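Local coordinates for Rab3 interacting molecule variant 2 (Drosophila melanogaster, PDB 4TS6), which probably acts as a Rab3-binding scaffold of the presynaptic active zone that supports synaptic vesicle release, here represented by its C2A domain, at residues Ser36-Gly41 and Leu98-Arg103; Cys31-Ser36 and Ala126-Leu131. One frame throughout, in Å; residues are numbered along the deposited sequence.

Interaction 1: Ser36-Gly41 and Leu98-Arg103; sequences SLRQSG and LWDYVR
At one end of this C2 beta sandwich, a salt bridge joins Arg-38 of a connecting loop to Asp-100 of strand 93-100. The loop of Arg-38 runs between strands 24-33 and 46-53. Asp-100 lies near the end of its strand, where the chain turns toward strand 108-116. In calcium-binding C2 domains the equivalent loops usually supply acidic metal ligands. Here the carboxylate is engaged by an arginine, consistent with a C2 domain that does not use it for calcium.

The grip is side-on and uses two nitrogens. NE of Arg-38 donates to OD2 of Asp-100 at 2.6 Å, on the syn side of that oxygen. NH1 of Arg-38 donates to OD1 of Asp-100 at 2.9 Å, from above the carboxylate plane. The second bond is nearly straight, with an angle of 165° at the hydrogen. The two flat groups are twisted 45° against each other, so the pair is not coplanar. Arg-38 is extended from CG to NE, and this carries its guanidinium out to the carboxylate of Asp-100.

The buried carboxylate has further support. Asn-45 N also donates to OD1, and Arg-44 makes a long, weak ion pair with OD2. The two arginine charges, together with the amide N-H, would be expected to favour the ionised carboxylate. Over one face of the Arg-38 guanidinium sits Val-102, whose CG2 comes within 4.1 Å of NH1.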
ATOM      1  N   SER A  36      -5.633   4.284 -14.366  1.00 36.97           N
ATOM      2  CA  SER A  36      -5.976   4.156 -15.772  1.00 41.55           C
ATOM      3  C   SER A  36      -6.958   3.009 -15.964  1.00 36.82           C
ATOM      4  O   SER A  36      -7.068   2.118 -15.111  1.00 37.08           O
ATOM      5  CB  SER A  36      -4.717   3.833 -16.564  1.00 49.37           C
ATOM      6  OG  SER A  36      -4.093   2.682 -16.016  1.00 49.76           O
ATOM      7  N   LEU A  37      -7.662   3.032 -17.088  1.00 36.23           N
ATOM      8  CA  LEU A  37      -8.401   1.859 -17.543  1.00 46.11           C
ATOM      9  C   LEU A  37      -7.410   0.872 -18.156  1.00 43.64           C
ATOM     10  O   LEU A  37      -6.252   1.215 -18.414  1.00 48.78           O
ATOM     11  CB  LEU A  37      -9.434   2.256 -18.593  1.00 45.18           C
ATOM     12  CG  LEU A  37     -10.450   3.336 -18.227  1.00 50.17           C
ATOM     13  CD1 LEU A  37     -11.195   3.821 -19.470  1.00 50.32           C
ATOM     14  CD2 LEU A  37     -11.426   2.805 -17.194  1.00 48.45           C
ATOM     15  N   ARG A  38      -7.852  -0.356 -18.388  1.00 41.70           N
ATOM     16  CA  ARG A  38      -7.048  -1.288 -19.164  1.00 46.68           C
ATOM     17  C   ARG A  38      -7.109  -0.869 -20.633  1.00 49.61           C
ATOM     18  O   ARG A  38      -7.967  -0.073 -21.015  1.00 52.64           O
ATOM     19  CB  ARG A  38      -7.576  -2.709 -18.998  1.00 41.74           C
ATOM     20  CG  ARG A  38      -7.554  -3.219 -17.568  1.00 34.47           C
ATOM     21  CD  ARG A  38      -8.090  -4.646 -17.522  1.00 44.70           C
ATOM     22  NE  ARG A  38      -8.026  -5.212 -16.179  1.00 52.87           N
ATOM     23  CZ  ARG A  38      -8.698  -6.293 -15.795  1.00 54.95           C
ATOM     24  NH1 ARG A  38      -8.577  -6.742 -14.551  1.00 38.59           N
ATOM     25  NH2 ARG A  38      -9.496  -6.923 -16.649  1.00 54.49           N
ATOM     26  N   GLN A  39      -6.197  -1.395 -21.447  1.00 56.40           N
ATOM     27  CA  GLN A  39      -6.181  -1.128 -22.883  1.00 56.89           C
ATOM     28  C   GLN A  39      -7.527  -1.481 -23.482  1.00 59.85           C
ATOM     29  O   GLN A  39      -8.056  -0.757 -24.327  1.00 66.50           O
ATOM     30  CB  GLN A  39      -5.128  -1.995 -23.558  1.00 64.63           C
ATOM     31  CG  GLN A  39      -3.903  -2.247 -22.714  1.00 72.58           C
ATOM     32  CD  GLN A  39      -2.789  -1.279 -23.026  1.00 82.63           C
ATOM     33  OE1 GLN A  39      -3.030  -0.172 -23.512  1.00 84.31           O
ATOM     34  NE2 GLN A  39      -1.556  -1.695 -22.759  1.00 85.88           N
ATOM     35  N   SER A  40      -8.068  -2.610 -23.032  1.00 60.69           N
ATOM     36  CA  SER A  40      -9.383  -3.081 -23.449  1.00 62.78           C
ATOM     37  C   SER A  40     -10.431  -1.996 -23.269  1.00 61.09           C
ATOM     38  O   SER A  40     -11.374  -1.902 -24.049  1.00 57.68           O
ATOM     39  CB  SER A  40      -9.782  -4.318 -22.639  1.00 63.80           C
ATOM     40  OG  SER A  40      -9.732  -4.057 -21.248  1.00 60.43           O
ATOM     41  N   GLY A  41     -10.249  -1.169 -22.241  1.00 58.26           N
ATOM     42  CA  GLY A  41     -11.208  -0.128 -21.914  1.00 58.50           C
ATOM     43  C   GLY A  41     -11.982  -0.537 -20.678  1.00 55.43           C
ATOM     44  O   GLY A  41     -12.763   0.235 -20.116  1.00 51.36           O
ATOM     45  N   LEU A  98       0.281  -1.643  -6.000  1.00 19.18           N
ATOM     46  CA  LEU A  98      -1.069  -1.870  -6.518  1.00 24.13           C
ATOM     47  C   LEU A  98      -1.030  -2.830  -7.696  1.00 20.33           C
ATOM     48  O   LEU A  98      -0.182  -2.701  -8.583  1.00 21.98           O
ATOM     49  CB  LEU A  98      -1.722  -0.560  -6.976  1.00 25.19           C
ATOM     50  CG  LEU A  98      -2.675   0.107  -5.988  1.00 40.10           C
ATOM     51  CD1 LEU A  98      -1.980   0.289  -4.676  1.00 34.47           C
ATOM     52  CD2 LEU A  98      -3.165   1.450  -6.501  1.00 46.10           C
ATOM     53  N   TRP A  99      -2.002  -3.737  -7.718  1.00 19.54           N
ATOM     54  CA  TRP A  99      -2.096  -4.793  -8.711  1.00 20.15           C
ATOM     55  C   TRP A  99      -3.505  -4.849  -9.258  1.00 25.24           C
ATOM     56  O   TRP A  99      -4.453  -4.528  -8.543  1.00 22.40           O
ATOM     57  CB  TRP A  99      -1.790  -6.114  -8.036  1.00 17.60           C
ATOM     58  CG  TRP A  99      -0.389  -6.175  -7.496  1.00 17.45           C
ATOM     59  CD1 TRP A  99       0.033  -5.853  -6.235  1.00 22.44           C
ATOM     60  CD2 TRP A  99       0.772  -6.565  -8.226  1.00 23.05           C
ATOM     61  NE1 TRP A  99       1.396  -6.035  -6.142  1.00 25.80           N
ATOM     62  CE2 TRP A  99       1.873  -6.465  -7.356  1.00 19.14           C
ATOM     63  CE3 TRP A  99       0.988  -7.003  -9.539  1.00 19.86           C
ATOM     64  CZ2 TRP A  99       3.175  -6.788  -7.753  1.00 27.84           C
ATOM     65  CZ3 TRP A  99       2.280  -7.316  -9.932  1.00 28.87           C
ATOM     66  CH2 TRP A  99       3.352  -7.209  -9.045  1.00 28.35           C
ATOM     67  N   ASP A 100      -3.640  -5.264 -10.514  1.00 21.97           N
ATOM     68  CA  ASP A 100      -4.941  -5.345 -11.169  1.00 21.30           C
ATOM     69  C   ASP A 100      -5.257  -6.821 -11.199  1.00 30.16           C
ATOM     70  O   ASP A 100      -4.548  -7.589 -11.834  1.00 22.65           O
ATOM     71  CB  ASP A 100      -4.845  -4.776 -12.582  1.00 22.57           C
ATOM     72  CG  ASP A 100      -6.176  -4.767 -13.312  1.00 25.38           C
ATOM     73  OD1 ASP A 100      -7.227  -5.031 -12.682  1.00 30.18           O
ATOM     74  OD2 ASP A 100      -6.183  -4.493 -14.534  1.00 28.67           O
ATOM     75  N   TYR A 101      -6.266  -7.238 -10.445  1.00 23.11           N
ATOM     76  CA  TYR A 101      -6.621  -8.651 -10.414  1.00 26.42           C
ATOM     77  C   TYR A 101      -7.194  -9.117 -11.752  1.00 30.78           C
ATOM     78  O   TYR A 101      -8.218  -8.603 -12.229  1.00 27.43           O
ATOM     79  CB  TYR A 101      -7.592  -8.936  -9.271  1.00 24.89           C
ATOM     80  CG  TYR A 101      -8.207 -10.309  -9.312  1.00 25.58           C
ATOM     81  CD1 TYR A 101      -7.469 -11.432  -8.975  1.00 35.61           C
ATOM     82  CD2 TYR A 101      -9.534 -10.481  -9.666  1.00 30.59           C
ATOM     83  CE1 TYR A 101      -8.039 -12.704  -9.008  1.00 39.36           C
ATOM     84  CE2 TYR A 101     -10.110 -11.738  -9.698  1.00 44.67           C
ATOM     85  CZ  TYR A 101      -9.356 -12.843  -9.368  1.00 41.19           C
ATOM     86  OH  TYR A 101      -9.934 -14.088  -9.398  1.00 40.45           O
ATOM     87  N   VAL A 102      -6.500 -10.079 -12.361  1.00 26.39           N
ATOM     88  CA  VAL A 102      -6.914 -10.682 -13.620  1.00 26.18           C
ATOM     89  C   VAL A 102      -7.336 -12.113 -13.309  1.00 31.80           C
ATOM     90  O   VAL A 102      -6.542 -12.891 -12.794  1.00 26.59           O
ATOM     91  CB  VAL A 102      -5.764 -10.669 -14.647  1.00 27.33           C
ATOM     92  CG1 VAL A 102      -6.200 -11.361 -15.935  1.00 31.61           C
ATOM     93  CG2 VAL A 102      -5.312  -9.207 -14.918  1.00 28.50           C
ATOM     94  N   ARG A 103      -8.593 -12.454 -13.581  1.00 28.60           N
ATOM     95  CA  ARG A 103      -9.127 -13.708 -13.063  1.00 31.52           C
ATOM     96  C   ARG A 103      -8.444 -14.931 -13.675  1.00 37.55           C
ATOM     97  O   ARG A 103      -8.174 -15.903 -12.967  1.00 30.82           O
ATOM     98  CB  ARG A 103     -10.652 -13.784 -13.258  1.00 37.43           C
ATOM     99  CG  ARG A 103     -11.260 -15.124 -12.844  1.00 41.75           C
ATOM    100  CD  ARG A 103     -12.789 -15.144 -13.021  1.00 46.49           C
ATOM    101  NE  ARG A 103     -13.451 -14.118 -12.219  1.00 56.59           N
ATOM    102  CZ  ARG A 103     -13.691 -14.235 -10.916  1.00 60.16           C
ATOM    103  NH1 ARG A 103     -13.324 -15.334 -10.268  1.00 60.34           N
ATOM    104  NH2 ARG A 103     -14.295 -13.257 -10.257  1.00 61.64           N
TER
HETATM  105  O   HOH W   1     -10.104  -9.919 -15.389  1.00 45.47           O

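Interaction 2: Cys31-Ser36 and Ala126-Leu131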
ATOM      1  N   CYS A  31      -7.689   4.582   0.130  1.00 26.66           N
ATOM      2  CA  CYS A  31      -8.226   4.443  -1.218  1.00 26.38           C
ATOM      3  C   CYS A  31      -7.149   4.801  -2.214  1.00 29.87           C
ATOM      4  O   CYS A  31      -6.046   5.204  -1.832  1.00 34.74           O
ATOM      5  CB  CYS A  31      -9.412   5.392  -1.412  1.00 30.87           C
ATOM      6  SG  CYS A  31      -8.939   7.135  -1.534  1.00 40.28           S
ATOM      7  N   ALA A  32      -7.479   4.655  -3.493  1.00 26.03           N
ATOM      8  CA  ALA A  32      -6.621   5.110  -4.576  1.00 27.41           C
ATOM      9  C   ALA A  32      -7.535   5.793  -5.556  1.00 33.08           C
ATOM     10  O   ALA A  32      -8.723   5.503  -5.583  1.00 36.61           O
ATOM     11  CB  ALA A  32      -5.916   3.932  -5.242  1.00 26.24           C
ATOM     12  N   THR A  33      -6.990   6.693  -6.367  1.00 33.94           N
ATOM     13  CA  THR A  33      -7.812   7.449  -7.297  1.00 36.01           C
ATOM     14  C   THR A  33      -7.046   7.685  -8.594  1.00 32.15           C
ATOM     15  O   THR A  33      -5.817   7.673  -8.592  1.00 36.55           O
ATOM     16  CB  THR A  33      -8.242   8.805  -6.668  1.00 45.74           C
ATOM     17  OG1 THR A  33      -9.314   9.375  -7.422  1.00 54.03           O
ATOM     18  CG2 THR A  33      -7.092   9.788  -6.645  1.00 38.57           C
ATOM     19  N   GLY A  34      -7.761   7.890  -9.696  1.00 31.70           N
ATOM     20  CA  GLY A  34      -7.133   8.283 -10.947  1.00 32.79           C
ATOM     21  C   GLY A  34      -6.388   7.177 -11.675  1.00 31.79           C
ATOM     22  O   GLY A  34      -5.555   7.444 -12.543  1.00 39.53           O
ATOM     23  N   LEU A  35      -6.678   5.927 -11.336  1.00 31.39           N
ATOM     24  CA  LEU A  35      -6.046   4.816 -12.038  1.00 30.76           C
ATOM     25  C   LEU A  35      -6.495   4.784 -13.494  1.00 34.68           C
ATOM     26  O   LEU A  35      -7.602   5.207 -13.826  1.00 40.53           O
ATOM     27  CB  LEU A  35      -6.385   3.493 -11.361  1.00 32.19           C
ATOM     28  CG  LEU A  35      -6.137   3.450  -9.854  1.00 37.92           C
ATOM     29  CD1 LEU A  35      -6.460   2.074  -9.334  1.00 32.08           C
ATOM     30  CD2 LEU A  35      -4.708   3.852  -9.502  1.00 31.76           C
ATOM     31  N   SER A  36      -5.633   4.284 -14.366  1.00 36.97           N
ATOM     32  CA  SER A  36      -5.976   4.156 -15.772  1.00 41.55           C
ATOM     33  C   SER A  36      -6.958   3.009 -15.964  1.00 36.82           C
ATOM     34  O   SER A  36      -7.068   2.118 -15.111  1.00 37.08           O
ATOM     35  CB  SER A  36      -4.717   3.833 -16.564  1.00 49.37           C
ATOM     36  OG  SER A  36      -4.093   2.682 -16.016  1.00 49.76           O
ATOM     37  N   ALA A 126      -3.628  11.352   7.016  1.00 32.69           N
ATOM     38  CA  ALA A 126      -3.845  10.859   5.660  1.00 40.32           C
ATOM     39  C   ALA A 126      -3.016  11.693   4.694  1.00 41.78           C
ATOM     40  O   ALA A 126      -3.027  12.917   4.767  1.00 33.17           O
ATOM     41  CB  ALA A 126      -5.301  10.929   5.299  1.00 44.77           C
ATOM     42  N   GLU A 127      -2.273  11.033   3.816  1.00 29.58           N
ATOM     43  CA  GLU A 127      -1.447  11.731   2.837  1.00 35.69           C
ATOM     44  C   GLU A 127      -1.611  11.076   1.471  1.00 33.32           C
ATOM     45  O   GLU A 127      -1.946   9.908   1.396  1.00 31.84           O
ATOM     46  CB  GLU A 127       0.022  11.669   3.251  1.00 42.41           C
ATOM     47  CG  GLU A 127       0.349  12.396   4.543  1.00 57.60           C
ATOM     48  CD  GLU A 127       1.846  12.438   4.810  1.00 79.00           C
ATOM     49  OE1 GLU A 127       2.612  11.930   3.958  1.00 75.85           O
ATOM     50  OE2 GLU A 127       2.252  12.978   5.867  1.00 90.88           O
ATOM     51  N   TRP A 128      -1.371  11.827   0.400  1.00 32.95           N
ATOM     52  CA  TRP A 128      -1.475  11.276  -0.943  1.00 31.53           C
ATOM     53  C   TRP A 128      -0.112  11.071  -1.585  1.00 39.50           C
ATOM     54  O   TRP A 128       0.749  11.946  -1.531  1.00 36.49           O
ATOM     55  CB  TRP A 128      -2.312  12.187  -1.826  1.00 32.81           C
ATOM     56  CG  TRP A 128      -3.759  12.205  -1.468  1.00 33.49           C
ATOM     57  CD1 TRP A 128      -4.381  13.052  -0.586  1.00 35.42           C
ATOM     58  CD2 TRP A 128      -4.783  11.358  -2.002  1.00 36.42           C
ATOM     59  NE1 TRP A 128      -5.727  12.766  -0.535  1.00 35.79           N
ATOM     60  CE2 TRP A 128      -6.000  11.743  -1.407  1.00 32.24           C
ATOM     61  CE3 TRP A 128      -4.786  10.307  -2.930  1.00 39.24           C
ATOM     62  CZ2 TRP A 128      -7.207  11.104  -1.696  1.00 36.52           C
ATOM     63  CZ3 TRP A 128      -5.990   9.680  -3.227  1.00 34.52           C
ATOM     64  CH2 TRP A 128      -7.181  10.079  -2.612  1.00 36.59           C
ATOM     65  N   TYR A 129       0.075   9.907  -2.202  1.00 28.84           N
ATOM     66  CA  TYR A 129       1.346   9.576  -2.826  1.00 28.56           C
ATOM     67  C   TYR A 129       1.152   9.190  -4.280  1.00 34.54           C
ATOM     68  O   TYR A 129       0.292   8.364  -4.607  1.00 26.26           O
ATOM     69  CB  TYR A 129       1.987   8.407  -2.088  1.00 26.09           C
ATOM     70  CG  TYR A 129       2.310   8.712  -0.648  1.00 31.66           C
ATOM     71  CD1 TYR A 129       1.365   8.529   0.348  1.00 34.15           C
ATOM     72  CD2 TYR A 129       3.560   9.179  -0.287  1.00 42.66           C
ATOM     73  CE1 TYR A 129       1.661   8.811   1.675  1.00 33.49           C
ATOM     74  CE2 TYR A 129       3.866   9.456   1.027  1.00 46.75           C
ATOM     75  CZ  TYR A 129       2.916   9.268   2.003  1.00 38.39           C
ATOM     76  OH  TYR A 129       3.232   9.548   3.310  1.00 46.04           O
ATOM     77  N   GLN A 130       1.974   9.772  -5.141  1.00 28.08           N
ATOM     78  CA  GLN A 130       1.907   9.510  -6.572  1.00 27.87           C
ATOM     79  C   GLN A 130       2.363   8.080  -6.819  1.00 26.88           C
ATOM     80  O   GLN A 130       3.403   7.670  -6.308  1.00 27.67           O
ATOM     81  CB  GLN A 130       2.840  10.473  -7.302  1.00 43.66           C
ATOM     82  CG  GLN A 130       2.566  10.581  -8.773  1.00 58.44           C
ATOM     83  CD  GLN A 130       1.199  11.174  -9.045  1.00 68.37           C
ATOM     84  OE1 GLN A 130       0.734  12.055  -8.316  1.00 69.17           O
ATOM     85  NE2 GLN A 130       0.538  10.684 -10.087  1.00 70.74           N
ATOM     86  N   LEU A 131       1.590   7.304  -7.570  1.00 26.75           N
ATOM     87  CA  LEU A 131       2.034   5.946  -7.891  1.00 29.87           C
ATOM     88  C   LEU A 131       3.239   6.056  -8.826  1.00 31.59           C
ATOM     89  O   LEU A 131       3.270   6.926  -9.700  1.00 31.90           O
ATOM     90  CB  LEU A 131       0.918   5.140  -8.559  1.00 29.82           C
ATOM     91  CG  LEU A 131      -0.231   4.671  -7.664  1.00 36.72           C
ATOM     92  CD1 LEU A 131      -1.267   3.900  -8.473  1.00 35.25           C
ATOM     93  CD2 LEU A 131       0.283   3.789  -6.557  1.00 29.76           C
TER
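On the outer face of one sheet of the C2 sandwich, Trp-128 reaches across to Cys-31 and Thr-33. Trp-128 belongs to strand 123-130, and its two partners to strand 24-33. These strands are not neighbours, because strand 11-19 runs between them and is antiparallel to both. No hydrogen bond therefore links the two segments, and side chains alone carry the contact.

The far rim of the indole does the touching. SG of Cys-31 lies 3.6 Å from CH2 of Trp-128. This is a sulfur-aromatic contact with an oblique approach, since the sulfur stands 59° off the normal of the six-membered ring. CG2 of Thr-33 meets the next rim atom, CZ3 of Trp-128, also at 3.6 Å. The side chains of Thr-33 and Trp-128 cross at about a right angle. The indole carbon CG lies anti to the carbonyl carbon (chi1 -70°), and this directs the ring over the intervening strand. With OG1 of Thr-33 anti to the backbone N (chi1 -165°), CG2 is left between N and the carbonyl carbon, from where it meets the indole rim obliquely.

A second, buried patch lies toward the sandwich interior. CD2 of Leu-35 packs on CD1 of Leu-131 at 3.6 Å. This is a plain apolar contact just past the ends of the two strands.

Gln-13 of strand 11-19 touches both Cys-31 and Trp-128. Leu-35 and Leu-131 both rest on Leu-98 of strand 93-100 in the opposing sheet, and Leu-131 also packs on Ile-110 and Val-113 of strand 108-116.

Overall arrangement
From the N terminus, strand 11-19 comes first, then strand 24-33. Segment 31-36 begins at the end of that strand and continues into 36-41, sharing Ser-36. Strands 46-53, 62-63 and 74-81 follow before 98-103 closes interaction 1. After strand 108-116, segment 126-131 closes interaction 2. Interaction 1 is thus nested inside the loop closed by interaction 2. Interaction 1 ties the loop after strand 24-33 to the end of strand 93-100, in the other sheet. Interaction 2 joins two strands of one sheet across strand 11-19, and the loop residues just beyond them. The segments touch through Leu-98, whose CD2 lies 3.9 Å from CB of Ala-32.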